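Long-range contacts in laccase (Uncultured bacterium, PDB 4F7K), which probably catalyses the oxidation of phenolic and related substrates with reduction of dioxygen to water, as a three-domain multicopper oxidase of the laccase type: residues A[6-11]-A[26-31]; A[71-76]-A[395-400]; A[166-171]-A[256-261]; A[348-353]-A[401-406]. All coordinates share one frame; numbering follows the deposited sequence.

Contact 1: A[6-11]-A[26-31]; sequences LVAQPV and LGFNGG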
loop_
_atom_site.group_PDB
_atom_site.type_symbol
_atom_site.label_atom_id
_atom_site.label_comp_id
_atom_site.label_asym_id
_atom_site.label_seq_id
_atom_site.Cartn_x
_atom_site.Cartn_y
_atom_site.Cartn_z
ATOM N N LEU A 6 -9.965 11.367 -12.622
ATOM C CA LEU A 6 -8.742 10.611 -12.441
ATOM C C LEU A 6 -8.392 9.991 -13.790
ATOM O O LEU A 6 -8.997 8.985 -14.203
ATOM C CB LEU A 6 -8.929 9.530 -11.383
ATOM C CG LEU A 6 -7.721 8.689 -11.008
ATOM C CD1 LEU A 6 -6.573 9.531 -10.372
ATOM C CD2 LEU A 6 -8.159 7.583 -10.076
ATOM N N VAL A 7 -7.453 10.622 -14.498
ATOM C CA VAL A 7 -7.192 10.236 -15.871
ATOM C C VAL A 7 -5.937 9.407 -15.949
ATOM O O VAL A 7 -4.862 9.919 -15.678
ATOM C CB VAL A 7 -7.068 11.451 -16.826
ATOM C CG1 VAL A 7 -7.120 10.971 -18.275
ATOM C CG2 VAL A 7 -8.209 12.503 -16.563
ATOM N N ALA A 8 -6.083 8.126 -16.275
ATOM C CA ALA A 8 -4.930 7.265 -16.552
ATOM C C ALA A 8 -4.382 7.666 -17.946
ATOM O O ALA A 8 -5.124 7.636 -18.935
ATOM C CB ALA A 8 -5.331 5.770 -16.480
ATOM N N GLN A 9 -3.137 8.141 -18.010
ATOM C CA GLN A 9 -2.572 8.637 -19.282
ATOM C C GLN A 9 -1.046 8.530 -19.373
ATOM O O GLN A 9 -0.384 8.350 -18.362
ATOM C CB GLN A 9 -2.972 10.110 -19.522
ATOM C CG GLN A 9 -2.613 10.984 -18.288
ATOM C CD GLN A 9 -3.171 12.354 -18.347
ATOM O OE1 GLN A 9 -3.877 12.731 -19.308
ATOM N NE2 GLN A 9 -2.859 13.132 -17.345
ATOM N N PRO A 10 -0.478 8.695 -20.599
ATOM C CA PRO A 10 0.990 8.786 -20.656
ATOM C C PRO A 10 1.473 10.030 -19.913
ATOM O O PRO A 10 0.866 11.084 -20.002
ATOM C CB PRO A 10 1.303 8.920 -22.150
ATOM C CG PRO A 10 0.027 8.324 -22.857
ATOM C CD PRO A 10 -1.118 8.730 -21.924
ATOM N N VAL A 11 2.588 9.921 -19.220
ATOM C CA VAL A 11 3.105 11.022 -18.442
ATOM C C VAL A 11 4.609 10.848 -18.428
ATOM O O VAL A 11 5.125 9.858 -18.965
ATOM C CB VAL A 11 2.610 10.882 -16.980
ATOM C CG1 VAL A 11 1.040 10.846 -16.944
ATOM C CG2 VAL A 11 3.262 9.593 -16.332
ATOM N N LEU A 26 3.121 5.421 -17.752
ATOM C CA LEU A 26 1.680 5.711 -17.527
ATOM C C LEU A 26 1.494 6.254 -16.147
ATOM O O LEU A 26 2.129 5.792 -15.225
ATOM C CB LEU A 26 0.768 4.483 -17.809
ATOM C CG LEU A 26 0.941 3.777 -19.169
ATOM C CD1 LEU A 26 0.056 2.532 -19.238
ATOM C CD2 LEU A 26 0.686 4.696 -20.409
ATOM N N GLY A 27 0.643 7.261 -15.991
ATOM C CA GLY A 27 0.316 7.768 -14.675
ATOM C C GLY A 27 -1.075 8.355 -14.661
ATOM O O GLY A 27 -1.890 8.100 -15.565
ATOM N N PHE A 28 -1.334 9.205 -13.673
ATOM C CA PHE A 28 -2.649 9.762 -13.473
ATOM C C PHE A 28 -2.486 11.249 -13.397
ATOM O O PHE A 28 -1.661 11.735 -12.623
ATOM C CB PHE A 28 -3.248 9.303 -12.112
ATOM C CG PHE A 28 -3.757 7.900 -12.099
ATOM C CD1 PHE A 28 -4.920 7.555 -12.770
ATOM C CD2 PHE A 28 -3.067 6.919 -11.416
ATOM C CE1 PHE A 28 -5.386 6.211 -12.731
ATOM C CE2 PHE A 28 -3.510 5.612 -11.385
ATOM C CZ PHE A 28 -4.677 5.264 -12.017
ATOM N N ASN A 29 -3.295 11.968 -14.150
ATOM C CA ASN A 29 -3.361 13.427 -14.044
ATOM C C ASN A 29 -2.017 14.160 -14.238
ATOM O O ASN A 29 -1.685 15.102 -13.477
ATOM C CB ASN A 29 -4.021 13.837 -12.707
ATOM C CG ASN A 29 -5.530 13.618 -12.699
ATOM O OD1 ASN A 29 -6.098 13.046 -13.616
ATOM N ND2 ASN A 29 -6.184 14.093 -11.668
ATOM N N GLY A 30 -1.247 13.717 -15.232
ATOM C CA GLY A 30 -0.031 14.443 -15.669
ATOM C C GLY A 30 1.215 14.030 -14.888
ATOM O O GLY A 30 2.271 14.614 -15.081
ATOM N N GLY A 31 1.101 13.016 -14.011
ATOM C CA GLY A 31 2.268 12.582 -13.185
ATOM C C GLY A 31 2.184 11.158 -12.666
ATOM O O GLY A 31 1.151 10.505 -12.807
#

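Contact 2: A[71-76]-A[395-400]; sequences DGVPGM and NWLLHC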
loop_
_atom_site.group_PDB
_atom_site.type_symbol
_atom_site.label_atom_id
_atom_site.label_comp_id
_atom_site.label_asym_id
_atom_site.label_seq_id
_atom_site.Cartn_x
_atom_site.Cartn_y
_atom_site.Cartn_z
ATOM N N ASP A 71 -14.950 -2.104 -6.231
ATOM C CA ASP A 71 -13.660 -2.710 -5.834
ATOM C C ASP A 71 -12.616 -2.719 -6.972
ATOM O O ASP A 71 -11.411 -2.817 -6.725
ATOM C CB ASP A 71 -13.919 -4.138 -5.349
ATOM C CG ASP A 71 -12.719 -4.775 -4.637
ATOM O OD1 ASP A 71 -12.130 -4.143 -3.734
ATOM O OD2 ASP A 71 -12.381 -5.942 -4.964
ATOM N N GLY A 72 -13.094 -2.649 -8.213
ATOM C CA GLY A 72 -12.224 -2.456 -9.381
ATOM C C GLY A 72 -11.610 -3.725 -9.943
ATOM O O GLY A 72 -10.475 -3.716 -10.403
ATOM N N VAL A 73 -12.364 -4.819 -9.924
ATOM C CA VAL A 73 -11.896 -6.103 -10.439
ATOM C C VAL A 73 -12.704 -6.478 -11.681
ATOM O O VAL A 73 -13.785 -7.029 -11.550
ATOM C CB VAL A 73 -11.999 -7.239 -9.357
ATOM C CG1 VAL A 73 -11.422 -8.563 -9.892
ATOM C CG2 VAL A 73 -11.278 -6.833 -8.096
ATOM N N PRO A 74 -12.180 -6.186 -12.895
ATOM C CA PRO A 74 -12.871 -6.555 -14.148
ATOM C C PRO A 74 -13.241 -8.043 -14.225
ATOM O O PRO A 74 -12.455 -8.891 -13.813
ATOM C CB PRO A 74 -11.839 -6.209 -15.221
ATOM C CG PRO A 74 -11.124 -5.038 -14.634
ATOM C CD PRO A 74 -10.938 -5.443 -13.180
ATOM N N GLY A 75 -14.439 -8.342 -14.725
ATOM C CA GLY A 75 -14.924 -9.722 -14.835
ATOM C C GLY A 75 -15.481 -10.302 -13.538
ATOM O O GLY A 75 -15.940 -11.450 -13.506
ATOM N N MET A 76 -15.420 -9.521 -12.464
ATOM C CA MET A 76 -15.923 -9.950 -11.172
ATOM C C MET A 76 -16.795 -8.873 -10.539
ATOM O O MET A 76 -17.870 -9.155 -10.015
ATOM C CB MET A 76 -14.762 -10.273 -10.237
ATOM C CG MET A 76 -15.187 -10.463 -8.791
ATOM S SD MET A 76 -14.333 -11.844 -8.026
ATOM C CE MET A 76 -15.034 -13.145 -9.025
ATOM N N ASN A 395 -18.266 -10.474 -4.010
ATOM C CA ASN A 395 -17.266 -11.365 -4.620
ATOM C C ASN A 395 -15.903 -10.675 -4.604
ATOM O O ASN A 395 -15.739 -9.579 -5.191
ATOM C CB ASN A 395 -17.695 -11.733 -6.034
ATOM C CG ASN A 395 -19.008 -12.524 -6.055
ATOM O OD1 ASN A 395 -19.825 -12.384 -6.964
ATOM N ND2 ASN A 395 -19.224 -13.320 -5.032
ATOM N N TRP A 396 -14.971 -11.299 -3.872
ATOM C CA TRP A 396 -13.735 -10.679 -3.437
ATOM C C TRP A 396 -12.483 -11.464 -3.807
ATOM O O TRP A 396 -12.182 -12.504 -3.217
ATOM C CB TRP A 396 -13.741 -10.462 -1.934
ATOM C CG TRP A 396 -14.910 -9.699 -1.489
ATOM C CD1 TRP A 396 -16.046 -10.200 -0.942
ATOM C CD2 TRP A 396 -15.083 -8.276 -1.544
ATOM N NE1 TRP A 396 -16.912 -9.188 -0.630
ATOM C CE2 TRP A 396 -16.354 -7.994 -0.984
ATOM C CE3 TRP A 396 -14.285 -7.215 -1.989
ATOM C CZ2 TRP A 396 -16.859 -6.700 -0.872
ATOM C CZ3 TRP A 396 -14.793 -5.903 -1.877
ATOM C CH2 TRP A 396 -16.066 -5.664 -1.308
ATOM N N LEU A 397 -11.737 -10.917 -4.756
ATOM C CA LEU A 397 -10.431 -11.437 -5.119
ATOM C C LEU A 397 -9.553 -11.710 -3.907
ATOM O O LEU A 397 -9.446 -10.890 -3.010
ATOM C CB LEU A 397 -9.732 -10.437 -6.053
ATOM C CG LEU A 397 -8.448 -10.849 -6.779
ATOM C CD1 LEU A 397 -8.714 -11.915 -7.829
ATOM C CD2 LEU A 397 -7.841 -9.617 -7.452
ATOM N N LEU A 398 -8.954 -12.890 -3.888
ATOM C CA LEU A 398 -7.806 -13.173 -3.038
ATOM C C LEU A 398 -6.612 -13.310 -4.002
ATOM O O LEU A 398 -6.547 -14.204 -4.849
ATOM C CB LEU A 398 -8.020 -14.415 -2.183
ATOM C CG LEU A 398 -6.982 -14.913 -1.177
ATOM C CD1 LEU A 398 -6.558 -13.867 -0.175
ATOM C CD2 LEU A 398 -7.567 -16.099 -0.416
ATOM N N HIS A 399 -5.697 -12.367 -3.902
ATOM C CA HIS A 399 -4.669 -12.228 -4.913
ATOM C C HIS A 399 -3.351 -12.683 -4.333
ATOM O O HIS A 399 -2.888 -12.105 -3.371
ATOM C CB HIS A 399 -4.604 -10.773 -5.403
ATOM C CG HIS A 399 -3.601 -10.542 -6.490
ATOM N ND1 HIS A 399 -3.206 -11.533 -7.366
ATOM C CD2 HIS A 399 -2.925 -9.428 -6.855
ATOM C CE1 HIS A 399 -2.321 -11.046 -8.214
ATOM N NE2 HIS A 399 -2.131 -9.770 -7.925
ATOM N N CYS A 400 -2.780 -13.748 -4.906
ATOM C CA CYS A 400 -1.471 -14.223 -4.490
ATOM C C CYS A 400 -0.482 -13.973 -5.609
ATOM O O CYS A 400 -0.628 -14.515 -6.711
ATOM C CB CYS A 400 -1.521 -15.704 -4.122
ATOM S SG CYS A 400 -2.811 -16.035 -2.859
HETATM O O HOH W 1 -13.140 -8.366 -5.637
#

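Contact 3: A[166-171]-A[256-261]; sequences NFARAL and YLLGEI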
loop_
_atom_site.group_PDB
_atom_site.type_symbol
_atom_site.label_atom_id
_atom_site.label_comp_id
_atom_site.label_asym_id
_atom_site.label_seq_id
_atom_site.Cartn_x
_atom_site.Cartn_y
_atom_site.Cartn_z
ATOM N N ASN A 166 18.337 -2.734 -8.315
ATOM C CA ASN A 166 19.332 -1.690 -8.391
ATOM C C ASN A 166 18.946 -0.246 -8.014
ATOM O O ASN A 166 19.682 0.398 -7.269
ATOM C CB ASN A 166 20.086 -1.727 -9.730
ATOM C CG ASN A 166 21.482 -1.214 -9.577
ATOM O OD1 ASN A 166 21.842 -0.750 -8.496
ATOM N ND2 ASN A 166 22.298 -1.310 -10.628
ATOM N N PHE A 167 17.863 0.282 -8.574
ATOM C CA PHE A 167 17.494 1.656 -8.278
ATOM C C PHE A 167 16.177 1.664 -7.513
ATOM O O PHE A 167 15.152 1.296 -8.043
ATOM C CB PHE A 167 17.425 2.514 -9.554
ATOM C CG PHE A 167 17.417 3.988 -9.274
ATOM C CD1 PHE A 167 18.578 4.629 -8.838
ATOM C CD2 PHE A 167 16.235 4.729 -9.382
ATOM C CE1 PHE A 167 18.566 5.991 -8.537
ATOM C CE2 PHE A 167 16.202 6.086 -9.084
ATOM C CZ PHE A 167 17.357 6.723 -8.653
ATOM N N ALA A 168 16.239 2.019 -6.238
ATOM C CA ALA A 168 15.071 2.034 -5.362
ATOM C C ALA A 168 15.012 3.441 -4.802
ATOM O O ALA A 168 16.046 4.015 -4.557
ATOM C CB ALA A 168 15.237 1.005 -4.269
ATOM N N ARG A 169 13.818 4.018 -4.692
ATOM C CA ARG A 169 13.657 5.344 -4.132
ATOM C C ARG A 169 12.437 5.433 -3.272
ATOM O O ARG A 169 11.428 4.797 -3.570
ATOM C CB ARG A 169 13.476 6.404 -5.219
ATOM C CG ARG A 169 14.731 7.108 -5.613
ATOM C CD ARG A 169 14.399 8.152 -6.643
ATOM N NE ARG A 169 14.124 9.395 -5.982
ATOM C CZ ARG A 169 13.587 10.465 -6.550
ATOM N NH1 ARG A 169 13.250 10.471 -7.856
ATOM N NH2 ARG A 169 13.385 11.537 -5.785
ATOM N N ALA A 170 12.554 6.257 -2.239
ATOM C CA ALA A 170 11.457 6.703 -1.413
ATOM C C ALA A 170 11.029 8.088 -1.910
ATOM O O ALA A 170 11.753 9.036 -1.775
ATOM C CB ALA A 170 11.921 6.793 0.059
ATOM N N LEU A 171 9.850 8.186 -2.496
ATOM C CA LEU A 171 9.328 9.449 -2.988
ATOM C C LEU A 171 8.503 10.071 -1.898
ATOM O O LEU A 171 7.630 9.410 -1.334
ATOM C CB LEU A 171 8.451 9.222 -4.212
ATOM C CG LEU A 171 9.192 8.500 -5.348
ATOM C CD1 LEU A 171 8.244 8.084 -6.444
ATOM C CD2 LEU A 171 10.256 9.390 -5.949
ATOM N N TYR A 256 21.824 1.399 1.904
ATOM C CA TYR A 256 21.447 2.033 0.648
ATOM C C TYR A 256 20.492 3.194 0.995
ATOM O O TYR A 256 19.481 2.976 1.659
ATOM C CB TYR A 256 20.755 0.982 -0.244
ATOM C CG TYR A 256 20.268 1.523 -1.568
ATOM C CD1 TYR A 256 21.067 1.425 -2.704
ATOM C CD2 TYR A 256 19.022 2.123 -1.686
ATOM C CE1 TYR A 256 20.650 1.923 -3.908
ATOM C CE2 TYR A 256 18.587 2.631 -2.911
ATOM C CZ TYR A 256 19.420 2.522 -4.003
ATOM O OH TYR A 256 19.043 2.984 -5.202
ATOM N N LEU A 257 20.787 4.415 0.564
ATOM C CA LEU A 257 19.861 5.530 0.859
ATOM C C LEU A 257 18.698 5.616 -0.150
ATOM O O LEU A 257 18.929 5.935 -1.321
ATOM C CB LEU A 257 20.609 6.883 0.943
ATOM C CG LEU A 257 19.833 8.138 1.389
ATOM C CD1 LEU A 257 19.290 7.979 2.808
ATOM C CD2 LEU A 257 20.737 9.401 1.310
ATOM N N LEU A 258 17.476 5.308 0.319
ATOM C CA LEU A 258 16.215 5.430 -0.468
ATOM C C LEU A 258 15.813 6.881 -0.740
ATOM O O LEU A 258 15.297 7.213 -1.810
ATOM C CB LEU A 258 15.058 4.736 0.245
ATOM C CG LEU A 258 15.239 3.245 0.540
ATOM C CD1 LEU A 258 14.143 2.750 1.511
ATOM C CD2 LEU A 258 15.179 2.485 -0.767
ATOM N N GLY A 259 16.043 7.740 0.247
ATOM C CA GLY A 259 15.750 9.154 0.098
ATOM C C GLY A 259 15.786 9.820 1.453
ATOM O O GLY A 259 16.037 9.163 2.463
ATOM N N GLU A 260 15.522 11.123 1.468
ATOM C CA GLU A 260 15.591 11.920 2.687
ATOM C C GLU A 260 14.657 13.122 2.677
ATOM O O GLU A 260 14.157 13.543 1.634
ATOM C CB GLU A 260 17.038 12.346 2.989
ATOM C CG GLU A 260 17.739 13.090 1.869
ATOM C CD GLU A 260 19.248 13.078 2.034
ATOM O OE1 GLU A 260 19.758 12.300 2.873
ATOM O OE2 GLU A 260 19.927 13.864 1.336
ATOM N N ILE A 261 14.399 13.638 3.870
ATOM C CA ILE A 261 13.616 14.842 4.047
ATOM C C ILE A 261 14.620 15.827 4.633
ATOM O O ILE A 261 15.100 15.629 5.748
ATOM C CB ILE A 261 12.433 14.601 5.015
ATOM C CG1 ILE A 261 11.488 13.550 4.428
ATOM C CG2 ILE A 261 11.694 15.892 5.315
ATOM C CD1 ILE A 261 10.494 13.019 5.393
#

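Contact 4: A[348-353]-A[401-406]; sequences RFPHGI and HMLGHQ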
loop_
_atom_site.group_PDB
_atom_site.type_symbol
_atom_site.label_atom_id
_atom_site.label_comp_id
_atom_site.label_asym_id
_atom_site.label_seq_id
_atom_site.Cartn_x
_atom_site.Cartn_y
_atom_site.Cartn_z
ATOM N N ARG A 348 9.913 -21.847 -4.296
ATOM C CA ARG A 348 11.171 -21.151 -3.897
ATOM C C ARG A 348 11.094 -19.616 -3.788
ATOM O O ARG A 348 12.058 -18.953 -3.382
ATOM C CB ARG A 348 12.311 -21.540 -4.833
ATOM C CG ARG A 348 12.650 -23.024 -4.800
ATOM C CD ARG A 348 13.416 -23.423 -6.061
ATOM N NE ARG A 348 14.670 -22.681 -6.213
ATOM C CZ ARG A 348 15.746 -22.845 -5.436
ATOM N NH1 ARG A 348 15.742 -23.715 -4.432
ATOM N NH2 ARG A 348 16.838 -22.131 -5.658
ATOM N N PHE A 349 9.928 -19.057 -4.104
ATOM C CA PHE A 349 9.746 -17.613 -4.088
ATOM C C PHE A 349 8.642 -17.158 -3.135
ATOM O O PHE A 349 7.557 -17.777 -3.071
ATOM C CB PHE A 349 9.532 -17.092 -5.510
ATOM C CG PHE A 349 10.767 -17.154 -6.351
ATOM C CD1 PHE A 349 11.586 -16.039 -6.491
ATOM C CD2 PHE A 349 11.147 -18.342 -6.970
ATOM C CE1 PHE A 349 12.766 -16.118 -7.263
ATOM C CE2 PHE A 349 12.328 -18.415 -7.742
ATOM C CZ PHE A 349 13.119 -17.306 -7.881
ATOM N N PRO A 350 8.913 -16.092 -2.375
ATOM C CA PRO A 350 7.898 -15.466 -1.498
ATOM C C PRO A 350 6.717 -14.959 -2.330
ATOM O O PRO A 350 6.926 -14.535 -3.472
ATOM C CB PRO A 350 8.650 -14.278 -0.888
ATOM C CG PRO A 350 9.810 -14.035 -1.857
ATOM C CD PRO A 350 10.199 -15.372 -2.331
ATOM N N HIS A 351 5.510 -15.055 -1.778
ATOM C CA HIS A 351 4.316 -14.583 -2.437
ATOM C C HIS A 351 3.697 -13.488 -1.611
ATOM O O HIS A 351 3.629 -13.613 -0.388
ATOM C CB HIS A 351 3.258 -15.681 -2.543
ATOM C CG HIS A 351 3.506 -16.671 -3.630
ATOM N ND1 HIS A 351 4.657 -17.429 -3.694
ATOM C CD2 HIS A 351 2.745 -17.044 -4.687
ATOM C CE1 HIS A 351 4.602 -18.224 -4.752
ATOM N NE2 HIS A 351 3.448 -18.020 -5.365
ATOM N N GLY A 352 3.268 -12.416 -2.278
ATOM C CA GLY A 352 2.484 -11.380 -1.653
ATOM C C GLY A 352 1.008 -11.757 -1.721
ATOM O O GLY A 352 0.519 -12.194 -2.761
ATOM N N ILE A 353 0.292 -11.611 -0.637
ATOM C CA ILE A 353 -1.115 -12.057 -0.599
ATOM C C ILE A 353 -2.020 -10.912 -0.221
ATOM O O ILE A 353 -1.877 -10.355 0.854
ATOM C CB ILE A 353 -1.289 -13.142 0.486
ATOM C CG1 ILE A 353 -0.238 -14.258 0.288
ATOM C CG2 ILE A 353 -2.754 -13.656 0.573
ATOM C CD1 ILE A 353 -0.695 -15.430 -0.637
ATOM N N HIS A 401 0.502 -13.128 -5.346
ATOM C CA HIS A 401 1.487 -12.779 -6.376
ATOM C C HIS A 401 2.847 -13.338 -6.006
ATOM O O HIS A 401 3.386 -13.002 -4.950
ATOM C CB HIS A 401 1.589 -11.260 -6.558
ATOM C CG HIS A 401 2.655 -10.830 -7.525
ATOM N ND1 HIS A 401 2.537 -10.995 -8.889
ATOM C CD2 HIS A 401 3.844 -10.210 -7.325
ATOM C CE1 HIS A 401 3.611 -10.505 -9.485
ATOM N NE2 HIS A 401 4.421 -10.027 -8.558
ATOM N N MET A 402 3.386 -14.173 -6.890
ATOM C CA MET A 402 4.763 -14.615 -6.790
ATOM C C MET A 402 5.742 -13.469 -7.161
ATOM O O MET A 402 5.754 -12.963 -8.298
ATOM C CB MET A 402 5.016 -15.874 -7.643
ATOM C CG MET A 402 6.428 -16.547 -7.396
ATOM S SD MET A 402 6.578 -18.113 -8.362
ATOM C CE MET A 402 8.289 -18.492 -8.211
ATOM N N LEU A 403 6.542 -13.078 -6.179
ATOM C CA LEU A 403 7.488 -11.995 -6.347
ATOM C C LEU A 403 8.492 -12.311 -7.470
ATOM O O LEU A 403 9.077 -13.400 -7.513
ATOM C CB LEU A 403 8.194 -11.699 -5.027
ATOM C CG LEU A 403 7.502 -10.658 -4.110
ATOM C CD1 LEU A 403 6.135 -11.065 -3.588
ATOM C CD2 LEU A 403 8.398 -10.227 -2.963
ATOM N N GLY A 404 8.642 -11.370 -8.400
ATOM C CA GLY A 404 9.636 -11.485 -9.441
ATOM C C GLY A 404 9.087 -12.225 -10.631
ATOM O O GLY A 404 9.806 -12.527 -11.574
ATOM N N HIS A 405 7.808 -12.536 -10.581
ATOM C CA HIS A 405 7.222 -13.356 -11.608
ATOM C C HIS A 405 6.010 -12.691 -12.235
ATOM O O HIS A 405 5.219 -12.018 -11.570
ATOM C CB HIS A 405 6.930 -14.768 -11.075
ATOM C CG HIS A 405 8.176 -15.558 -10.796
ATOM N ND1 HIS A 405 9.003 -15.293 -9.723
ATOM C CD2 HIS A 405 8.759 -16.575 -11.477
ATOM C CE1 HIS A 405 10.032 -16.121 -9.748
ATOM N NE2 HIS A 405 9.905 -16.915 -10.795
ATOM N N GLN A 406 5.889 -12.888 -13.536
ATOM C CA GLN A 406 4.797 -12.341 -14.302
ATOM C C GLN A 406 3.568 -13.201 -14.113
ATOM O O GLN A 406 3.459 -14.284 -14.667
ATOM C CB GLN A 406 5.182 -12.287 -15.770
ATOM C CG GLN A 406 5.750 -10.966 -16.184
ATOM C CD GLN A 406 4.686 -9.917 -16.263
ATOM O OE1 GLN A 406 3.549 -10.155 -15.870
ATOM N NE2 GLN A 406 5.039 -8.745 -16.774
#

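Contact 1: A[6-11]-A[26-31]
The side chain of L6 lies against the ring of F28: CG and CD1 both come within 3.5 Å of F28 CD1, the two side chains crossing obliquely. L6 CG, set anti to the backbone N (chi1 -177°), comes up against the ring itself. The methyl of A8, two residues on, joins them on the same face of the sheet, its CB 3.8 Å from F28 CE1. Beyond the pair, F49 also touches F28, and Y101 meets its ring edge-to-face.

Strands 4-13 and 23-28 form an antiparallel beta hairpin, with 23-28 at the edge of the first sheet of the N-terminal cupredoxin-like domain and 4-13 bonded on its far side to strand 44-51. Q9 and G27 are a hydrogen-bonded pair: Q9 N reaches G27 O at 2.7 Å, and G27 N returns the bond to Q9 O at 2.8 Å. A8 with F28 and P10 with L26 are the non-hydrogen-bonded pairs around it.

Past F28 the chain leaves the strand in a type I' turn that ends at G31, yet N29 keeps a double grip on V7. Its backbone N donates to V7 O, while its side-chain OD1 accepts V7 N at 2.9 Å, the donor tilted 32° from the carboxamide plane; ND2 turns to E5 O. At the other end the side chain of V11 points to the glycines. Its CG2 sits 3.5 Å from G27 N, close over a backbone that carries no side chain, and CG1 lies 3.6 Å from G31 N, touching the turn where it closes.

Contact 2: A[71-76]-A[395-400]
The nearest CA pairs are V73 with L397, 7.7 Å apart, and M76 with N395, 6.8 Å apart, so the irregular loop 71-76 stands off from strand 395-400. No direct hydrogen bond joins them. Inside the loop, M76 N donates to V73 O and makes a tight bend. A water bridges the two segments: it donates to D71 OD2 at 2.6 Å and to N395 O at 2.9 Å, and accepts from L397 N at 3.0 Å.

D71 also meets W396. Its CG is 3.6 Å from W396 CZ3, with OD1 at the ring edge in the ring plane and the carboxylate turned 70° from the indole. OD2 has a second partner in H356 ND1. M76 reaches across with its thioether, SD 3.9 Å from N395 CB, the two side chains at about a right angle; V73 CG2 rests loosely on L397 CB.

The contact links the first and last multicopper oxidase regions, close to histidines H60 and H356, in a part of the family fold that usually holds copper between these domains. Strand 395-402 itself runs between strands 412-415 and 351-355, antiparallel to both, and M76 also touches W413 on the first of them.

Contact 3: A[166-171]-A[256-261]
Y256 OH takes the backbone N-H of A168 in a nearly straight bond, 3.1 Å long with an N-H...O angle of 175°. The carbonyl oxygen of A168 lies at the edge of the same phenol ring, in its plane, 3.3 Å from Y256 CE2, and the methyl of A168 rests nearby on that carbon. The other direct bond is A170 N to L258 O, at 2.9 Å; here the donor stands well above the carbonyl plane.

Apolar atoms fill in between the two bonds. A168 CB meets L258 CD2 at 3.8 Å, and A170 CB meets L258 CB at the same distance. Y256 CG is anti to the backbone N (chi1 178°), and the ring runs on from there to strand 167-171. Further out, the guanidinium of R169 has L171 CD2 over the centre of one face and makes weak hydrogen bonds to Q14 O and I15 O.

The strands run roughly parallel, 20° apart, but belong to different sheets of the middle, cupredoxin-like domain. Strand 167-173 is the outermost strand of one and pairs with 131-140; strand 256-261 is the outermost of the other and pairs with 245-249. At this point the edge strands of the two sheets meet, through the tyrosine hydroxyl, one main-chain bond and the L258 packing.

Contact 4: A[348-353]-A[401-406]
F349 and H405 form a T-shaped, edge-to-face pair: CE1 of H405 points over the centre of the F349 ring, 3.4 Å above its plane, with the two planes 69° apart and the centroids 4.5 Å apart. H405 is steadied by its own ND1, which donates to L403 O; the acceptor lies in the imidazole plane. H351 offers one face to M402, whose CB makes a CH-pi contact offset toward the rim, 3.5 Å from H351 NE2. On the edge of that imidazole, H351 ND1 donates to F349 O at 3.0 Å.

H351 and M402 occupy one face of a short antiparallel pairing between strands 351-355 and 395-402, while H401 lies on the other. G352 and H401 exchange two backbone bonds, G352 N to H401 O and H401 N to G352 O, both 2.7 Å. A type II turn then takes the chain from M402 to H405. The sequence from 399 to 405, HCHMLGH, matches the C-terminal copper-binding signature of multicopper oxidases.

L403 N, already in the turn, donates to P350 O at 3.1 Å, and L403 CD1 packs 3.4 Å from G352 N. From the middle domain, D194 OD1 accepts both H401 NE2 and G404 N.

In the fold
From the N terminus, contact 1 closes first, a local hairpin in the opening domain, and is finished before anything else begins. Residues 71-76 then start contact 2, whose partner strand comes more than 300 residues later; contact 3 is nested wholly inside that loop and joins two sheets of the middle domain, with contacts 2 and 3 on opposite sides of the chain's centre, about 32 Å apart between centres. Contact 4 crosses contact 2: 348-353 comes before 395-400, and 401-406 directly after it. Both use strand 395-402, and they touch where L398 packs on I353. Contact 2 ties the first domain to the last, where contact 4 lies.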